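Local coordinates for protein Hpy188I (Helicobacter pylori, PDB 3OQG) that cuts DNA as a restriction endonuclease of the GIY-YIG nuclease family, probably with the help of a bound metal ion, at residues N42-L47 with A133-Q138; L56-I61 with P90-V95. All coordinates share one frame; numbering follows the deposited sequence. Where two conformers were deposited one is given.

In the fold
Both contacts involve the antiparallel sheet of Hpy188I, their centres about 11 Å apart. Strand 42-50 is common ground: contact 1 joins its start to the end of strand 129-134, its neighbour on one flank, and strand 55-60 of contact 2 lies on its other flank, at the edge of the sheet within this chain. Along the chain the order is 42-47, 56-61, 90-95, 133-138, so contact 2 falls within the span that contact 1 closes. Glu46 and Asn59 join the two through a probable side-chain hydrogen bond. Contact 1 ties strands together where the chain leaves toward the second subunit, whereas contact 2 seats helix 91-98, which reaches the DNA, on the sheet.

Contact 1. Residues N42-L47 with A133-Q138; sequences NLLCEL and AFFPEQ
Asn42 and Ala133 form an antiparallel hydrogen-bonded pair that joins strands 42-50 and 129-134 in the central sheet of the nuclease. Asn42 N donates to Ala133 O at 2.9 Å, with an N-H...O angle of 165°. The return bond, Ala133 N to Asn42 O, is equally short at 2.9 Å. A water lies 3.0 Å from both Asn42 OD1 and Ala133 O and may bridge them, in which case Ala133 O would accept from this water as well as from the backbone amide.

Beyond the pair the regular pairing is interrupted by a classic beta bulge, in which Leu44 and Cys45 both face Val131. The CB of Leu44 points toward segment 133-138; its CG lies opposite the backbone N (chi1 178°), and CD2 comes to 3.7 Å from Ala133 CB. Leu71 of strand 71-77 and Ile91 of helix 91-98 also pack on Leu44, making it part of the buried core. Phe134, the last residue of its strand, meets the ring of Phe144 of the second subunit; beyond it the chain leaves the sheet. Phe135 turns back across Leu44 at about a right angle, its CZ ending 4.2 Å from Leu44 CD2.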
# COMPACT_ATOMS: atom_id res chain seq x y z
N ASN A 42 -21.94 -10.07 1.24
CA ASN A 42 -22.71 -10.41 2.42
C ASN A 42 -22.26 -9.48 3.57
O ASN A 42 -21.08 -9.15 3.69
CB ASN A 42 -22.47 -11.86 2.81
CG ASN A 42 -22.79 -12.82 1.68
OD1 ASN A 42 -21.89 -13.47 1.14
ND2 ASN A 42 -24.06 -12.92 1.32
N LEU A 43 -23.21 -9.07 4.39
CA LEU A 43 -22.89 -8.26 5.58
C LEU A 43 -21.84 -8.96 6.44
O LEU A 43 -22.00 -10.13 6.82
CB LEU A 43 -24.16 -8.04 6.41
CG LEU A 43 -24.04 -7.13 7.63
CD1 LEU A 43 -23.64 -5.72 7.22
CD2 LEU A 43 -25.38 -7.13 8.33
N LEU A 44 -20.78 -8.23 6.76
CA LEU A 44 -19.64 -8.78 7.49
C LEU A 44 -19.57 -8.29 8.93
O LEU A 44 -19.36 -9.07 9.84
CB LEU A 44 -18.34 -8.45 6.75
CG LEU A 44 -17.04 -8.93 7.40
CD1 LEU A 44 -17.00 -10.44 7.59
CD2 LEU A 44 -15.82 -8.41 6.61
N CYS A 45 -19.74 -6.98 9.12
CA CYS A 45 -19.63 -6.37 10.44
C CYS A 45 -20.15 -4.95 10.35
O CYS A 45 -20.53 -4.49 9.26
CB CYS A 45 -18.17 -6.35 10.93
SG CYS A 45 -17.00 -5.42 9.94
N GLU A 46 -20.18 -4.27 11.48
CA GLU A 46 -20.47 -2.85 11.52
C GLU A 46 -19.32 -2.18 12.22
O GLU A 46 -18.66 -2.78 13.10
CB GLU A 46 -21.75 -2.56 12.30
CG GLU A 46 -22.99 -2.88 11.56
CD GLU A 46 -24.20 -2.79 12.42
OE1 GLU A 46 -24.18 -3.39 13.54
OE2 GLU A 46 -25.17 -2.13 11.99
N LEU A 47 -19.09 -0.93 11.84
CA LEU A 47 -18.12 -0.05 12.50
C LEU A 47 -18.87 1.00 13.32
O LEU A 47 -19.77 1.68 12.81
CB LEU A 47 -17.22 0.65 11.47
CG LEU A 47 -16.59 -0.25 10.40
CD1 LEU A 47 -15.68 0.54 9.44
CD2 LEU A 47 -15.86 -1.43 11.06
N ALA A 133 -19.09 -7.50 2.44
CA ALA A 133 -17.83 -8.05 1.95
C ALA A 133 -18.01 -9.16 0.94
O ALA A 133 -19.01 -9.90 0.98
CB ALA A 133 -17.01 -8.59 3.10
N PHE A 134 -16.99 -9.29 0.11
CA PHE A 134 -16.87 -10.37 -0.88
C PHE A 134 -15.47 -10.92 -0.75
O PHE A 134 -14.51 -10.13 -0.77
CB PHE A 134 -17.05 -9.78 -2.27
CG PHE A 134 -16.58 -10.69 -3.38
CD1 PHE A 134 -17.17 -11.92 -3.57
CD2 PHE A 134 -15.55 -10.29 -4.23
CE1 PHE A 134 -16.73 -12.77 -4.59
CE2 PHE A 134 -15.12 -11.13 -5.25
CZ PHE A 134 -15.71 -12.37 -5.42
N PHE A 135 -15.35 -12.24 -0.57
CA PHE A 135 -14.05 -12.90 -0.42
C PHE A 135 -13.78 -13.70 -1.71
O PHE A 135 -14.37 -14.76 -1.90
CB PHE A 135 -14.03 -13.82 0.80
CG PHE A 135 -14.18 -13.11 2.11
CD1 PHE A 135 -13.06 -12.72 2.83
CD2 PHE A 135 -15.43 -12.82 2.63
CE1 PHE A 135 -13.18 -12.06 4.03
CE2 PHE A 135 -15.56 -12.14 3.84
CZ PHE A 135 -14.43 -11.76 4.53
N PRO A 136 -12.94 -13.15 -2.62
CA PRO A 136 -12.64 -13.90 -3.85
C PRO A 136 -11.95 -15.22 -3.60
O PRO A 136 -11.27 -15.39 -2.59
CB PRO A 136 -11.71 -12.97 -4.62
CG PRO A 136 -11.27 -11.95 -3.68
CD PRO A 136 -12.29 -11.83 -2.62
N GLU A 137 -12.14 -16.16 -4.51
CA GLU A 137 -11.39 -17.41 -4.46
C GLU A 137 -9.92 -17.10 -4.67
O GLU A 137 -9.57 -16.23 -5.47
CB GLU A 137 -11.87 -18.39 -5.53
CG GLU A 137 -13.31 -18.85 -5.36
CD GLU A 137 -13.70 -19.89 -6.39
OE1 GLU A 137 -12.79 -20.56 -6.93
OE2 GLU A 137 -14.91 -20.02 -6.67
N GLN A 138 -9.07 -17.81 -3.93
CA GLN A 138 -7.64 -17.59 -4.01
C GLN A 138 -7.00 -18.67 -4.88
O GLN A 138 -7.22 -19.85 -4.66
CB GLN A 138 -7.04 -17.63 -2.61
CG GLN A 138 -7.64 -16.59 -1.66
CD GLN A 138 -7.11 -16.73 -0.26
OE1 GLN A 138 -6.45 -17.72 0.08
NE2 GLN A 138 -7.42 -15.75 0.59
O HOH W 1 -19.12 -12.65 2.10

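Contact 2. Residues L56-I61 with P90-V95; sequences LEINAI and PITKRV. With nucleotides of chain C.
Ile58 reaches from edge strand 55-60 to Val95 of helix 91-98, a helix-on-sheet packing in the GIY-YIG nuclease domain. The segments run nearly antiparallel, at 165°, with their axes 9.7 Å apart at closest approach. From CB, which points toward the helix, the Ile58 chain divides. CG1 takes the position anti to the carbonyl carbon (chi1 -63°) and lies 3.9 Å from Val95 CG1. Further out, the terminal CD1 fits between two helix residues one turn apart: it is 3.8 Å from Val95 CB and 4.0 Å from Thr92 CG2, and it also touches the backbone at Thr92 CA. Ile58 and Val95 meet tip to tip, without any hydrogen bond between the segments. Met66 from a loop packs on both Ile58 and Thr92, and Leu47 of strand 42-50 packs on Val95.

Leu56 adds a looser contact with Val95 CG1 through its CB, while Leu119 and Leu122 of helix 113-125 touch its side chain.

Arg94 of the same helix serves the DNA instead. Its bent chain brings NH2 to OP2 of DG6 of chain C at 2.8 Å, a fairly straight hydrogen bond of 162° in which NH2 is the donor. The phosphorus lies in plane at the guanidinium edge. Asn115 OD1 accepts a hydrogen bond from Arg94 NH1 and so probably steadies the group's rotation, and Tyr98 adds a cation-pi contact. Over one face of the guanidinium, toward its rim, sits C2' of DG6 of chain C, 3.6 Å from Arg94 NE.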
# COMPACT_ATOMS: atom_id res chain seq x y z
N LEU A 56 -12.69 3.77 15.51
CA LEU A 56 -13.81 2.92 15.17
C LEU A 56 -13.76 1.57 15.88
O LEU A 56 -12.74 0.88 15.86
CB LEU A 56 -13.81 2.64 13.68
CG LEU A 56 -13.80 3.88 12.79
CD1 LEU A 56 -13.35 3.54 11.37
CD2 LEU A 56 -15.16 4.52 12.81
N GLU A 57 -14.87 1.19 16.48
CA GLU A 57 -15.01 -0.13 17.11
C GLU A 57 -15.70 -1.05 16.12
O GLU A 57 -16.30 -0.57 15.18
CB GLU A 57 -15.83 -0.02 18.38
CG GLU A 57 -15.20 0.88 19.42
CD GLU A 57 -16.14 1.30 20.53
OE1 GLU A 57 -17.37 1.12 20.41
OE2 GLU A 57 -15.63 1.86 21.51
N ILE A 58 -15.61 -2.36 16.34
CA ILE A 58 -16.20 -3.33 15.40
C ILE A 58 -17.26 -4.18 16.09
O ILE A 58 -17.01 -4.76 17.18
CB ILE A 58 -15.14 -4.29 14.78
CG1 ILE A 58 -14.12 -3.51 13.94
CG2 ILE A 58 -15.79 -5.42 13.93
CD1 ILE A 58 -12.87 -4.32 13.63
N ASN A 59 -18.43 -4.26 15.46
CA ASN A 59 -19.47 -5.21 15.83
C ASN A 59 -19.37 -6.35 14.83
O ASN A 59 -19.76 -6.18 13.69
CB ASN A 59 -20.86 -4.59 15.72
CG ASN A 59 -21.98 -5.63 15.83
OD1 ASN A 59 -21.90 -6.54 16.63
ND2 ASN A 59 -23.05 -5.45 15.06
N ALA A 60 -18.82 -7.49 15.25
CA ALA A 60 -18.68 -8.65 14.38
C ALA A 60 -20.05 -9.24 14.05
O ALA A 60 -20.85 -9.48 14.94
CB ALA A 60 -17.80 -9.73 15.04
N ILE A 61 -20.29 -9.52 12.77
CA ILE A 61 -21.58 -10.08 12.36
C ILE A 61 -21.41 -11.46 11.75
O ILE A 61 -21.94 -12.44 12.29
CB ILE A 61 -22.37 -9.10 11.42
CG1 ILE A 61 -22.77 -7.84 12.19
CG2 ILE A 61 -23.63 -9.78 10.88
CD1 ILE A 61 -23.41 -6.76 11.32
N PRO A 90 -7.47 -9.63 7.21
CA PRO A 90 -8.87 -9.62 7.68
C PRO A 90 -9.40 -8.20 7.89
O PRO A 90 -8.61 -7.27 8.02
CB PRO A 90 -8.81 -10.37 9.03
CG PRO A 90 -7.52 -11.10 9.00
CD PRO A 90 -6.59 -10.20 8.24
N ILE A 91 -10.72 -8.04 7.90
CA ILE A 91 -11.32 -6.72 8.13
C ILE A 91 -10.80 -6.04 9.39
O ILE A 91 -10.68 -4.80 9.45
CB ILE A 91 -12.88 -6.80 8.15
CG1 ILE A 91 -13.49 -5.40 8.07
CG2 ILE A 91 -13.40 -7.70 9.32
CD1 ILE A 91 -13.12 -4.61 6.78
N THR A 92 -10.51 -6.83 10.41
CA THR A 92 -10.10 -6.28 11.70
C THR A 92 -8.80 -5.48 11.55
O THR A 92 -8.68 -4.39 12.11
CB THR A 92 -9.94 -7.40 12.76
OG1 THR A 92 -9.06 -8.41 12.26
CG2 THR A 92 -11.29 -8.00 13.08
N LYS A 93 -7.84 -6.03 10.81
CA LYS A 93 -6.58 -5.33 10.56
C LYS A 93 -6.78 -4.08 9.68
O LYS A 93 -6.14 -3.03 9.90
CB LYS A 93 -5.54 -6.29 9.95
CG LYS A 93 -5.03 -7.34 10.94
CD LYS A 93 -3.82 -8.02 10.35
CE LYS A 93 -3.41 -9.23 11.11
NZ LYS A 93 -2.23 -9.85 10.43
N ARG A 94 -7.66 -4.17 8.69
CA ARG A 94 -7.94 -3.01 7.86
C ARG A 94 -8.56 -1.89 8.70
O ARG A 94 -8.25 -0.73 8.50
CB ARG A 94 -8.83 -3.35 6.65
CG ARG A 94 -9.11 -2.14 5.73
CD ARG A 94 -7.81 -1.61 5.08
NE ARG A 94 -7.92 -0.37 4.31
CZ ARG A 94 -7.67 0.85 4.78
NH1 ARG A 94 -7.35 1.03 6.03
NH2 ARG A 94 -7.71 1.90 3.97
N VAL A 95 -9.47 -2.25 9.60
CA VAL A 95 -10.04 -1.25 10.52
C VAL A 95 -8.97 -0.66 11.45
O VAL A 95 -8.96 0.54 11.68
CB VAL A 95 -11.22 -1.83 11.30
CG1 VAL A 95 -11.71 -0.83 12.40
CG2 VAL A 95 -12.33 -2.19 10.31
P DG C 6 -8.00 1.08 0.24
OP1 DG C 6 -9.03 0.19 -0.33
OP2 DG C 6 -8.38 2.12 1.24
O5' DG C 6 -6.84 0.18 0.84
C5' DG C 6 -5.92 -0.46 -0.04
C4' DG C 6 -4.67 -0.88 0.69
O4' DG C 6 -3.95 0.28 1.18
C3' DG C 6 -4.92 -1.77 1.91
O3' DG C 6 -4.05 -2.90 1.83
C2' DG C 6 -4.53 -0.89 3.08
C1' DG C 6 -3.44 -0.06 2.45
N9 DG C 6 -3.09 1.16 3.17
C8 DG C 6 -3.89 2.24 3.46
N7 DG C 6 -3.28 3.15 4.18
C5 DG C 6 -2.00 2.64 4.37
C6 DG C 6 -0.89 3.17 5.08
O6 DG C 6 -0.82 4.22 5.74
N1 DG C 6 0.22 2.32 5.00
C2 DG C 6 0.25 1.12 4.34
N2 DG C 6 1.40 0.43 4.38
N3 DG C 6 -0.78 0.63 3.67
C4 DG C 6 -1.86 1.43 3.73